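Side-chain contacts in Serine/threonine-protein kinase Tel1 (Chaetomium thermophilum, PDB 6SKY), which is a serine/threonine protein kinase of the ATM subfamily that uses ATP to phosphorylate proteins and probably senses DNA damage in checkpoint signalling: residues P2669-E2672 and Y2673-A2677; D2685-G2688 and S2689-R2692; P2719-R2722 and Y2723-M2726; P2797-T2801 and R2802-D2806; A2934-Y2937 and S2938-A2942. All coordinates share one frame; numbering follows the deposited sequence.

Contact 1. Residues P2669-E2672 and Y2673-A2677. With AGS (phosphothiophosphoric acid-adenylate ester), chain C.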
# COMPACT_ATOMS: atom_id res chain seq x y z
N PRO A 2669 26.97 -25.08 -25.62
CA PRO A 2669 27.53 -24.11 -24.68
C PRO A 2669 27.55 -22.72 -25.28
O PRO A 2669 27.71 -22.54 -26.48
CB PRO A 2669 28.94 -24.65 -24.44
CG PRO A 2669 28.82 -26.07 -24.69
CD PRO A 2669 27.86 -26.22 -25.81
N LEU A 2670 27.37 -21.73 -24.42
CA LEU A 2670 27.28 -20.35 -24.89
C LEU A 2670 28.57 -19.92 -25.56
O LEU A 2670 28.55 -19.19 -26.55
CB LEU A 2670 26.94 -19.44 -23.72
CG LEU A 2670 26.93 -17.94 -23.92
CD1 LEU A 2670 25.68 -17.51 -24.63
CD2 LEU A 2670 27.05 -17.26 -22.59
N HIS A 2671 29.71 -20.37 -25.04
CA HIS A 2671 30.98 -19.98 -25.62
C HIS A 2671 31.22 -20.65 -26.96
O HIS A 2671 31.79 -20.03 -27.87
CB HIS A 2671 32.10 -20.32 -24.64
CG HIS A 2671 33.28 -19.41 -24.74
ND1 HIS A 2671 34.53 -19.86 -25.11
CD2 HIS A 2671 33.40 -18.09 -24.51
CE1 HIS A 2671 35.37 -18.84 -25.10
NE2 HIS A 2671 34.71 -17.76 -24.74
N GLU A 2672 30.78 -21.90 -27.12
CA GLU A 2672 30.93 -22.61 -28.38
C GLU A 2672 30.04 -22.05 -29.47
O GLU A 2672 30.34 -22.24 -30.65
CB GLU A 2672 30.61 -24.09 -28.20
CG GLU A 2672 31.34 -24.75 -27.06
CD GLU A 2672 32.76 -25.12 -27.39
OE1 GLU A 2672 33.54 -24.24 -27.80
OE2 GLU A 2672 33.12 -26.30 -27.23
N TYR A 2673 28.94 -21.38 -29.12
CA TYR A 2673 28.23 -20.65 -30.15
C TYR A 2673 28.88 -19.30 -30.40
O TYR A 2673 29.04 -18.89 -31.55
CB TYR A 2673 26.76 -20.45 -29.80
CG TYR A 2673 26.09 -19.51 -30.77
CD1 TYR A 2673 25.66 -19.96 -32.00
CD2 TYR A 2673 25.93 -18.17 -30.48
CE1 TYR A 2673 25.09 -19.11 -32.89
CE2 TYR A 2673 25.37 -17.31 -31.37
CZ TYR A 2673 24.95 -17.79 -32.57
OH TYR A 2673 24.37 -16.94 -33.47
N LEU A 2674 29.26 -18.59 -29.34
CA LEU A 2674 29.63 -17.19 -29.50
C LEU A 2674 30.98 -17.00 -30.15
O LEU A 2674 31.20 -15.98 -30.80
CB LEU A 2674 29.62 -16.47 -28.16
CG LEU A 2674 28.27 -16.07 -27.60
CD1 LEU A 2674 28.50 -15.24 -26.38
CD2 LEU A 2674 27.51 -15.29 -28.62
N MET A 2675 31.91 -17.92 -29.97
CA MET A 2675 33.22 -17.59 -30.52
C MET A 2675 33.29 -17.79 -32.03
O MET A 2675 33.94 -16.99 -32.71
CB MET A 2675 34.31 -18.39 -29.81
CG MET A 2675 34.63 -17.82 -28.44
SD MET A 2675 34.93 -16.05 -28.49
CE MET A 2675 33.76 -15.47 -27.28
N PRO A 2676 32.67 -18.82 -32.60
CA PRO A 2676 32.59 -18.87 -34.07
C PRO A 2676 31.70 -17.81 -34.68
O PRO A 2676 32.01 -17.29 -35.76
CB PRO A 2676 32.04 -20.28 -34.33
CG PRO A 2676 32.46 -21.04 -33.18
CD PRO A 2676 32.36 -20.14 -32.02
N ALA A 2677 30.59 -17.47 -34.02
CA ALA A 2677 29.68 -16.49 -34.58
C ALA A 2677 30.30 -15.11 -34.66
O ALA A 2677 29.99 -14.35 -35.58
CB ALA A 2677 28.41 -16.44 -33.74
PG AGS C . 36.97 -25.88 -17.56
S1G AGS C . 36.56 -24.03 -17.98
O2G AGS C . 36.25 -26.32 -16.26
O3G AGS C . 38.51 -26.04 -17.38
PB AGS C . 35.00 -27.15 -18.89
O1B AGS C . 34.17 -26.06 -18.34
O2B AGS C . 34.82 -27.41 -20.38
O3B AGS C . 36.52 -26.83 -18.71
PA AGS C . 34.14 -29.75 -18.92
O1A AGS C . 35.26 -30.63 -19.26
O2A AGS C . 33.05 -30.39 -18.06
O3A AGS C . 34.64 -28.48 -18.13
O5' AGS C . 33.55 -29.22 -20.28
C5' AGS C . 32.95 -30.17 -21.17
C4' AGS C . 32.16 -29.44 -22.23
O4' AGS C . 30.81 -29.91 -22.22
C3' AGS C . 32.07 -27.93 -22.05
O3' AGS C . 31.97 -27.27 -23.31
C2' AGS C . 30.80 -27.76 -21.22
O2' AGS C . 30.16 -26.53 -21.51
C1' AGS C . 29.93 -28.93 -21.70
N9 AGS C . 29.15 -29.54 -20.64
C8 AGS C . 29.53 -29.74 -19.34
N7 AGS C . 28.62 -30.31 -18.60
C5 AGS C . 27.56 -30.51 -19.47
C6 AGS C . 26.28 -31.07 -19.30
N6 AGS C . 25.84 -31.57 -18.15
N1 AGS C . 25.47 -31.11 -20.38
C2 AGS C . 25.91 -30.61 -21.53
N3 AGS C . 27.09 -30.06 -21.81
C4 AGS C . 27.87 -30.03 -20.73

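Contact 2. Residues D2685-G2688 and S2689-R2692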
# COMPACT_ATOMS: atom_id res chain seq x y z
N ASP A 2685 36.62 -7.85 -36.91
CA ASP A 2685 36.80 -7.68 -35.48
C ASP A 2685 37.95 -8.55 -34.97
O ASP A 2685 38.47 -9.41 -35.68
CB ASP A 2685 35.52 -8.04 -34.73
CG ASP A 2685 34.49 -6.94 -34.79
OD1 ASP A 2685 34.73 -5.93 -35.47
OD2 ASP A 2685 33.43 -7.09 -34.15
N LEU A 2686 38.34 -8.31 -33.73
CA LEU A 2686 39.32 -9.16 -33.08
C LEU A 2686 38.76 -10.56 -32.89
O LEU A 2686 37.55 -10.76 -32.77
CB LEU A 2686 39.72 -8.59 -31.73
CG LEU A 2686 40.45 -7.26 -31.65
CD1 LEU A 2686 40.52 -6.83 -30.21
CD2 LEU A 2686 41.84 -7.40 -32.22
N LYS A 2687 39.65 -11.53 -32.85
CA LYS A 2687 39.25 -12.86 -32.45
C LYS A 2687 38.93 -12.88 -30.97
O LYS A 2687 39.18 -11.92 -30.24
CB LYS A 2687 40.34 -13.88 -32.77
CG LYS A 2687 40.73 -13.94 -34.22
CD LYS A 2687 39.79 -14.82 -34.99
CE LYS A 2687 40.28 -15.04 -36.40
NZ LYS A 2687 39.44 -16.01 -37.14
N GLY A 2688 38.37 -13.99 -30.50
CA GLY A 2688 38.10 -14.12 -29.08
C GLY A 2688 39.37 -14.34 -28.28
O GLY A 2688 39.52 -13.82 -27.18
N SER A 2689 40.31 -15.11 -28.84
CA SER A 2689 41.57 -15.35 -28.17
C SER A 2689 42.41 -14.08 -28.08
O SER A 2689 43.11 -13.88 -27.09
CB SER A 2689 42.34 -16.44 -28.90
OG SER A 2689 42.29 -16.26 -30.29
N GLN A 2690 42.34 -13.21 -29.08
CA GLN A 2690 43.08 -11.96 -29.02
C GLN A 2690 42.53 -11.05 -27.94
O GLN A 2690 43.29 -10.40 -27.21
CB GLN A 2690 43.05 -11.28 -30.38
CG GLN A 2690 43.45 -12.20 -31.50
CD GLN A 2690 43.42 -11.53 -32.85
OE1 GLN A 2690 43.04 -10.38 -32.98
NE2 GLN A 2690 43.84 -12.26 -33.88
N CYS A 2691 41.20 -10.98 -27.81
CA CYS A 2691 40.60 -10.22 -26.72
C CYS A 2691 40.97 -10.79 -25.37
O CYS A 2691 41.30 -10.05 -24.43
CB CYS A 2691 39.08 -10.19 -26.88
SG CYS A 2691 38.47 -9.34 -28.33
N ARG A 2692 40.95 -12.12 -25.24
CA ARG A 2692 41.31 -12.73 -23.96
C ARG A 2692 42.75 -12.43 -23.60
O ARG A 2692 43.06 -12.12 -22.45
CB ARG A 2692 41.09 -14.24 -24.01
CG ARG A 2692 41.66 -14.95 -22.82
CD ARG A 2692 41.11 -16.33 -22.63
NE ARG A 2692 41.58 -16.90 -21.37
CZ ARG A 2692 41.13 -18.02 -20.83
NH1 ARG A 2692 40.18 -18.72 -21.43
NH2 ARG A 2692 41.62 -18.44 -19.68

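Contact 3. Residues P2719-R2722 and Y2723-M2726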
# COMPACT_ATOMS: atom_id res chain seq x y z
N PRO A 2719 28.50 -7.55 -30.27
CA PRO A 2719 27.69 -8.72 -29.92
C PRO A 2719 26.99 -9.34 -31.12
O PRO A 2719 26.62 -8.66 -32.07
CB PRO A 2719 26.68 -8.16 -28.92
CG PRO A 2719 26.68 -6.71 -29.14
CD PRO A 2719 28.04 -6.34 -29.57
N VAL A 2720 26.81 -10.66 -31.06
CA VAL A 2720 26.21 -11.41 -32.15
C VAL A 2720 25.14 -12.36 -31.64
O VAL A 2720 24.72 -13.27 -32.36
CB VAL A 2720 27.27 -12.22 -32.91
CG1 VAL A 2720 28.28 -11.31 -33.54
CG2 VAL A 2720 27.93 -13.18 -31.99
N MET A 2721 24.68 -12.18 -30.40
CA MET A 2721 23.78 -13.17 -29.83
C MET A 2721 22.41 -13.13 -30.48
O MET A 2721 21.71 -14.15 -30.52
CB MET A 2721 23.68 -12.97 -28.33
CG MET A 2721 22.86 -14.00 -27.61
SD MET A 2721 23.58 -15.62 -27.62
CE MET A 2721 22.16 -16.58 -27.13
N ARG A 2722 22.02 -11.98 -31.02
CA ARG A 2722 20.71 -11.86 -31.64
C ARG A 2722 20.55 -12.78 -32.84
O ARG A 2722 19.43 -13.03 -33.27
CB ARG A 2722 20.46 -10.43 -32.07
CG ARG A 2722 21.26 -10.01 -33.25
CD ARG A 2722 21.20 -8.53 -33.42
NE ARG A 2722 22.09 -8.07 -34.47
CZ ARG A 2722 23.37 -7.82 -34.29
NH1 ARG A 2722 24.11 -7.40 -35.29
NH2 ARG A 2722 23.92 -8.01 -33.10
N TYR A 2723 21.65 -13.29 -33.39
CA TYR A 2723 21.56 -14.21 -34.50
C TYR A 2723 21.27 -15.63 -34.07
O TYR A 2723 20.77 -16.41 -34.88
CB TYR A 2723 22.84 -14.18 -35.31
CG TYR A 2723 23.01 -12.90 -36.05
CD1 TYR A 2723 23.94 -11.97 -35.66
CD2 TYR A 2723 22.22 -12.61 -37.15
CE1 TYR A 2723 24.10 -10.80 -36.34
CE2 TYR A 2723 22.37 -11.44 -37.83
CZ TYR A 2723 23.31 -10.54 -37.42
OH TYR A 2723 23.46 -9.36 -38.11
N PHE A 2724 21.55 -16.00 -32.82
CA PHE A 2724 21.24 -17.35 -32.38
C PHE A 2724 19.80 -17.70 -32.69
O PHE A 2724 19.49 -18.83 -33.07
CB PHE A 2724 21.52 -17.52 -30.89
CG PHE A 2724 21.17 -18.88 -30.35
CD1 PHE A 2724 22.06 -19.91 -30.43
CD2 PHE A 2724 19.94 -19.12 -29.79
CE1 PHE A 2724 21.75 -21.14 -29.96
CE2 PHE A 2724 19.62 -20.35 -29.32
CZ PHE A 2724 20.52 -21.36 -29.40
N PHE A 2725 18.91 -16.73 -32.55
CA PHE A 2725 17.49 -16.96 -32.76
C PHE A 2725 17.10 -16.81 -34.21
O PHE A 2725 16.13 -17.44 -34.64
CB PHE A 2725 16.68 -16.01 -31.89
CG PHE A 2725 16.96 -16.16 -30.44
CD1 PHE A 2725 16.36 -17.15 -29.72
CD2 PHE A 2725 17.88 -15.35 -29.81
CE1 PHE A 2725 16.64 -17.31 -28.40
CE2 PHE A 2725 18.16 -15.52 -28.50
CZ PHE A 2725 17.53 -16.50 -27.79
N MET A 2726 17.83 -16.02 -34.98
CA MET A 2726 17.49 -15.85 -36.38
C MET A 2726 17.97 -17.01 -37.24
O MET A 2726 17.53 -17.12 -38.38
CB MET A 2726 18.06 -14.55 -36.91
CG MET A 2726 17.26 -13.34 -36.53
SD MET A 2726 18.13 -11.81 -36.88
CE MET A 2726 17.02 -10.63 -36.12

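Contact 4. Residues P2797-T2801 and R2802-D2806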
# COMPACT_ATOMS: atom_id res chain seq x y z
N PRO A 2797 26.85 -9.29 -9.66
CA PRO A 2797 25.81 -10.15 -9.10
C PRO A 2797 25.42 -11.30 -10.01
O PRO A 2797 25.02 -12.36 -9.51
CB PRO A 2797 24.64 -9.18 -8.89
CG PRO A 2797 24.89 -8.10 -9.82
CD PRO A 2797 26.35 -7.94 -9.94
N PHE A 2798 25.53 -11.13 -11.32
CA PHE A 2798 25.21 -12.16 -12.29
C PHE A 2798 25.84 -11.76 -13.61
O PHE A 2798 26.40 -10.67 -13.74
CB PHE A 2798 23.70 -12.37 -12.41
CG PHE A 2798 22.90 -11.11 -12.41
CD1 PHE A 2798 22.25 -10.69 -11.27
CD2 PHE A 2798 22.76 -10.35 -13.55
CE1 PHE A 2798 21.51 -9.54 -11.27
CE2 PHE A 2798 22.02 -9.21 -13.54
CZ PHE A 2798 21.40 -8.81 -12.40
N ARG A 2799 25.74 -12.64 -14.59
CA ARG A 2799 26.32 -12.40 -15.91
C ARG A 2799 25.32 -11.66 -16.78
O ARG A 2799 24.26 -12.19 -17.12
CB ARG A 2799 26.74 -13.71 -16.57
CG ARG A 2799 27.44 -13.49 -17.86
CD ARG A 2799 27.95 -14.76 -18.46
NE ARG A 2799 28.83 -14.47 -19.58
CZ ARG A 2799 30.14 -14.47 -19.52
NH1 ARG A 2799 30.86 -14.18 -20.58
NH2 ARG A 2799 30.74 -14.77 -18.39
N LEU A 2800 25.65 -10.42 -17.13
CA LEU A 2800 24.83 -9.58 -17.99
C LEU A 2800 25.71 -8.83 -18.97
O LEU A 2800 25.64 -7.61 -19.09
CB LEU A 2800 23.98 -8.62 -17.16
CG LEU A 2800 22.69 -8.09 -17.75
CD1 LEU A 2800 21.75 -9.22 -18.04
CD2 LEU A 2800 22.05 -7.15 -16.77
N THR A 2801 26.59 -9.55 -19.66
CA THR A 2801 27.49 -8.92 -20.61
C THR A 2801 26.71 -8.40 -21.81
O THR A 2801 25.49 -8.49 -21.88
CB THR A 2801 28.58 -9.89 -21.02
OG1 THR A 2801 28.01 -10.93 -21.82
CG2 THR A 2801 29.20 -10.51 -19.81
N ARG A 2802 27.42 -7.82 -22.78
CA ARG A 2802 26.75 -7.25 -23.93
C ARG A 2802 26.11 -8.31 -24.81
O ARG A 2802 25.10 -8.05 -25.46
CB ARG A 2802 27.72 -6.42 -24.76
CG ARG A 2802 28.17 -5.14 -24.12
CD ARG A 2802 29.26 -4.51 -24.94
NE ARG A 2802 30.29 -5.49 -25.26
CZ ARG A 2802 31.02 -5.45 -26.37
NH1 ARG A 2802 30.83 -4.49 -27.25
NH2 ARG A 2802 31.92 -6.39 -26.60
N ASP A 2803 26.68 -9.51 -24.83
CA ASP A 2803 26.09 -10.59 -25.61
C ASP A 2803 24.85 -11.17 -24.96
O ASP A 2803 23.93 -11.58 -25.66
CB ASP A 2803 27.12 -11.69 -25.85
CG ASP A 2803 27.77 -11.59 -27.20
OD1 ASP A 2803 28.89 -11.06 -27.30
OD2 ASP A 2803 27.15 -12.03 -28.18
N ILE A 2804 24.80 -11.23 -23.63
CA ILE A 2804 23.58 -11.70 -22.99
C ILE A 2804 22.44 -10.74 -23.26
O ILE A 2804 21.31 -11.15 -23.51
CB ILE A 2804 23.81 -11.92 -21.48
CG1 ILE A 2804 24.26 -13.35 -21.19
CG2 ILE A 2804 22.55 -11.69 -20.71
CD1 ILE A 2804 25.56 -13.71 -21.78
N VAL A 2805 22.72 -9.44 -23.24
CA VAL A 2805 21.69 -8.44 -23.45
C VAL A 2805 21.32 -8.32 -24.92
O VAL A 2805 20.19 -7.95 -25.25
CB VAL A 2805 22.16 -7.10 -22.87
CG1 VAL A 2805 21.15 -6.04 -23.10
CG2 VAL A 2805 22.42 -7.24 -21.41
N ASP A 2806 22.24 -8.63 -25.83
CA ASP A 2806 21.93 -8.57 -27.25
C ASP A 2806 20.86 -9.57 -27.64
O ASP A 2806 20.07 -9.30 -28.55
CB ASP A 2806 23.19 -8.80 -28.06
CG ASP A 2806 23.02 -8.41 -29.51
OD1 ASP A 2806 22.70 -7.24 -29.78
OD2 ASP A 2806 23.21 -9.27 -30.38

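Contact 5. Residues A2934-Y2937 and S2938-A2942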
# COMPACT_ATOMS: atom_id res chain seq x y z
N ALA A 2934 35.56 -4.59 -16.18
CA ALA A 2934 36.93 -4.47 -16.65
C ALA A 2934 37.93 -5.13 -15.73
O ALA A 2934 39.05 -5.42 -16.17
CB ALA A 2934 37.29 -3.00 -16.82
N VAL A 2935 37.57 -5.37 -14.48
CA VAL A 2935 38.47 -5.96 -13.50
C VAL A 2935 38.08 -7.40 -13.19
O VAL A 2935 38.50 -7.95 -12.18
CB VAL A 2935 38.52 -5.11 -12.23
CG1 VAL A 2935 39.03 -3.74 -12.55
CG2 VAL A 2935 37.16 -5.02 -11.61
N LEU A 2936 37.28 -8.02 -14.05
CA LEU A 2936 36.97 -9.43 -13.90
C LEU A 2936 38.07 -10.27 -14.54
O LEU A 2936 38.81 -9.81 -15.40
CB LEU A 2936 35.62 -9.76 -14.53
CG LEU A 2936 34.38 -9.29 -13.78
CD1 LEU A 2936 33.17 -9.55 -14.59
CD2 LEU A 2936 34.27 -9.99 -12.47
N TYR A 2937 38.16 -11.52 -14.10
CA TYR A 2937 39.16 -12.44 -14.62
C TYR A 2937 38.96 -12.64 -16.12
O TYR A 2937 37.85 -12.59 -16.63
CB TYR A 2937 39.07 -13.77 -13.89
CG TYR A 2937 40.05 -14.80 -14.35
CD1 TYR A 2937 41.40 -14.53 -14.35
CD2 TYR A 2937 39.63 -16.05 -14.75
CE1 TYR A 2937 42.31 -15.47 -14.76
CE2 TYR A 2937 40.53 -16.99 -15.16
CZ TYR A 2937 41.86 -16.70 -15.17
OH TYR A 2937 42.76 -17.64 -15.58
N SER A 2938 40.07 -12.88 -16.82
CA SER A 2938 40.02 -12.94 -18.28
C SER A 2938 39.31 -14.19 -18.78
O SER A 2938 38.75 -14.18 -19.88
CB SER A 2938 41.42 -12.89 -18.85
OG SER A 2938 42.09 -14.11 -18.67
N GLY A 2939 39.32 -15.28 -18.01
CA GLY A 2939 38.60 -16.47 -18.40
C GLY A 2939 37.10 -16.34 -18.26
O GLY A 2939 36.36 -17.09 -18.90
N TRP A 2940 36.65 -15.43 -17.42
CA TRP A 2940 35.27 -14.94 -17.35
C TRP A 2940 35.14 -13.94 -18.47
O TRP A 2940 35.44 -12.77 -18.31
CB TRP A 2940 35.03 -14.29 -16.00
CG TRP A 2940 33.65 -14.23 -15.46
CD1 TRP A 2940 33.14 -15.01 -14.48
CD2 TRP A 2940 32.63 -13.31 -15.81
NE1 TRP A 2940 31.85 -14.65 -14.21
CE2 TRP A 2940 31.51 -13.60 -15.02
CE3 TRP A 2940 32.53 -12.26 -16.73
CZ2 TRP A 2940 30.33 -12.90 -15.12
CZ3 TRP A 2940 31.36 -11.57 -16.82
CH2 TRP A 2940 30.27 -11.89 -16.03
N ALA A 2941 34.73 -14.40 -19.65
CA ALA A 2941 34.86 -13.56 -20.82
C ALA A 2941 33.89 -12.39 -20.78
O ALA A 2941 32.76 -12.50 -21.26
CB ALA A 2941 34.64 -14.37 -22.09
N ALA A 2942 34.32 -11.26 -20.23
CA ALA A 2942 33.42 -10.14 -20.06
C ALA A 2942 33.30 -9.31 -21.32
O ALA A 2942 32.26 -8.68 -21.54
CB ALA A 2942 33.88 -9.27 -18.90

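Contact 1. Residues P2669-E2672 and Y2673-A2677
A first torsion of -150° swings the His-2671 imidazole away from its own backbone N, and one of -77° sets CG of Met-2675 opposite its carbonyl carbon; imidazole and thioether thereby meet across one helical turn. CG of Met-2675 sits 3.8 Å from the centroid of the His-2671 ring, close to the ring normal: a CH-pi contact over the face. The chain then bends, bringing CE of Met-2675 to 3.5 Å from NE2 of His-2671, while SD approaches the ring obliquely. An alanine at His-2671 would probably strip CG and CE of Met-2675 of the ring they lie on, and leave His-2764 without its edge-to-face partner. A second i to i+4 pair is purely aliphatic, Leu-2670 CG lying 4.0 Å from Leu-2674 CD1. Backbone bonds from the N atoms of Tyr-2673, Leu-2674 and Met-2675 reach back to the carbonyls of Pro-2669, Leu-2670 and His-2671. Pro-2669 is the N-cap, and its CG touches O2' of the bound ATP analogue at 3.5 Å, placing this helix start in the nucleotide pocket. Strand 2766-2769 meets Pro-2669 and Leu-2670, and helix 2802-2806 meets Leu-2670 and Leu-2674.

Contact 2. Residues D2685-G2688 and S2689-R2692
Gln-2690 folds back from the first turn of its helix over Lys-2687 and Leu-2686, and its atoms meet them in order. CB lies 3.9 Å from the carbonyl O of Lys-2687, and CG comes to 3.8 Å from CB of Lys-2687. With CG anti to the carbonyl carbon (chi1 -51°) and the chain extended beyond it, CD is carried past the backbone N of Lys-2687. There the carboxamide divides: NE2 packs on CG of Lys-2687 at 3.6 Å, while OE1 meets the methyl CD2 of Leu-2686 at 3.3 Å. The amide thus touches mainly aliphatic carbon, with the two side chains crossing it at a slant. The thiol of Cys-2691 also fits against Leu-2686, SG standing 3.7 Å from Leu-2686 CB. Lys-2687 holds the N-cap position; its carbonyl accepts a weak bond from Cys-2691 N at 3.3 Å, and Gly-2688 O takes a firmer one from Arg-2692 N at 2.9 Å. The lysine chain leads away from this turn, its NZ forming a salt bridge with Glu-2679. This surface turn thus ties the loop after helix 2670-2681 to the start of helix 2688-2697: Cys-2691 touches Phe-2717 and Tyr-2943, and Arg-2692 also rests on Tyr-2943.

Contact 3. Residues P2719-R2722 and Y2723-M2726
Met-2721 runs along Phe-2724 at the apolar centre of this buried turn. The methyl CE of Met-2721 is 3.9 Å from CB of Phe-2724 and also reaches, more loosely, CE2 of Phe-2725. Next to this, CB of Val-2720 stands 4.3 Å from CD1 of Tyr-2723. Two backbone bonds close the turn, both from residue i+3 to residue i: Tyr-2723 N to Val-2720 O at 3.2 Å and Phe-2724 N to Met-2721 O at 3.0 Å. Farther out, Arg-2722 runs alongside Tyr-2723. Its CG stands between backbone N and carbonyl carbon (chi1 72°), and the extended chain beyond carries the guanidinium along the phenol, CE1 of Tyr-2723 lying over one guanidinium face with the two planes 46° apart. At the polar edge NH2 of Arg-2722 gives a bond to Pro-2719 O at 3.0 Å, coming from above the carbonyl plane, and a salt bridge to Asp-2806, while NH1 bonds the hydroxyl of Tyr-2682. A leucine in place of Arg-2722 would probably leave Asp-2806 without its charged mate and Pro-2719 O without this donor. Val-2720 packs on helix 2670-2681, Met-2721 on helix 2802-2806, and Met-2726 on helix 1884-1898 of the FAT region.

Contact 4. Residues P2797-T2801 and R2802-D2806
Leu-2800 and Thr-2801 meet the first turn of helix 2802-2806, with Thr-2801 as its N-cap, in the part of the kinase domain that follows the magnesium-binding Asp-2779. The packed side is aliphatic. A chi1 of -155° turns the branched end of Leu-2800 back to the helix: CD1 of Leu-2800 lies 3.7 Å from CG2 of Ile-2804, and CG lies 3.8 Å from CG2 of Val-2805. Thr-2801 seals the turn through its backbone, its carbonyl O accepting Val-2805 N at 3.2 Å. Its OG1 is spent elsewhere, in a hydrogen bond with O of the C-terminal Ala-2944. The looser side is that of Arg-2802, partly exposed, which touches the preceding segment only near its CB. Its guanidinium extends to the backbone carbonyls of Tyr-2943 and Phe-2717. The carboxylate of buried Asp-2803 also looks away from the loop, but into the protein: OD1 bonds NE2 of His-2678 and OD2 the backbone N of Val-2720. Back on the buried side, Arg-2799 runs roughly perpendicular to Ile-2804 while its NH2 bonds the carbonyl of Arg-2761; the methyl CD1 of Ile-2804 reaches the guanidinium at its edge, 4.0 Å from NE.

Contact 5. Residues A2934-Y2937 and S2938-A2942
Leu-2936, just before a type I beta turn (Tyr-2937 to Trp-2940), packs on the Trp-2940 that ends it, in the FATC segment that closes the chain near the active site. The turn is closed by a weak bond from Trp-2940 N to Tyr-2937 O, 3.2 Å long and bent to 124° at the hydrogen. CD1 of Leu-2936 stands over the face of the indole, 3.7 Å from the centroid of its six-membered ring and 23° off the normal, a CH-pi contact; the same methyl brushes CB of Ala-2942 at 4.4 Å. The ring of Tyr-2937, with CG anti to the backbone N (chi1 -180°), is laid against the turn itself: Gly-2939 N lies over one face, 3.4 Å from CD2 of Tyr-2937, and OG of Ser-2938 over the rim of that face. Ser-2938 packs on helix 2688-2697, and Trp-2940 forms a cation-pi contact with Arg-2799. The chemistry is thus one weak backbone bond beside side-chain contacts that are mostly apolar or over ring faces, and the indole's pi system meets both a methyl from the residue just before the turn and a guanidinium from the kinase domain.

Contacts 3, 4 and 5 are largely buried, contact 1 is partly so, and contact 2 lies at the surface. Contacts 1, 2 and 4 are all helix starts, yet a methionine-imidazole pair marks the first, beside the nucleotide, a folded-back amide the second, and aliphatic packing the third. Contacts 3 and 4 are joined by charge, contacts 1 and 4 by apolar packing, and contacts 1 and 3 also touch. Contact 5, alone in the FATC range and without a helix, relies on aromatic faces and touches contacts 1, 2 and 4. Contacts 2 and 3 do not touch, their nearest atoms about 6 Å apart.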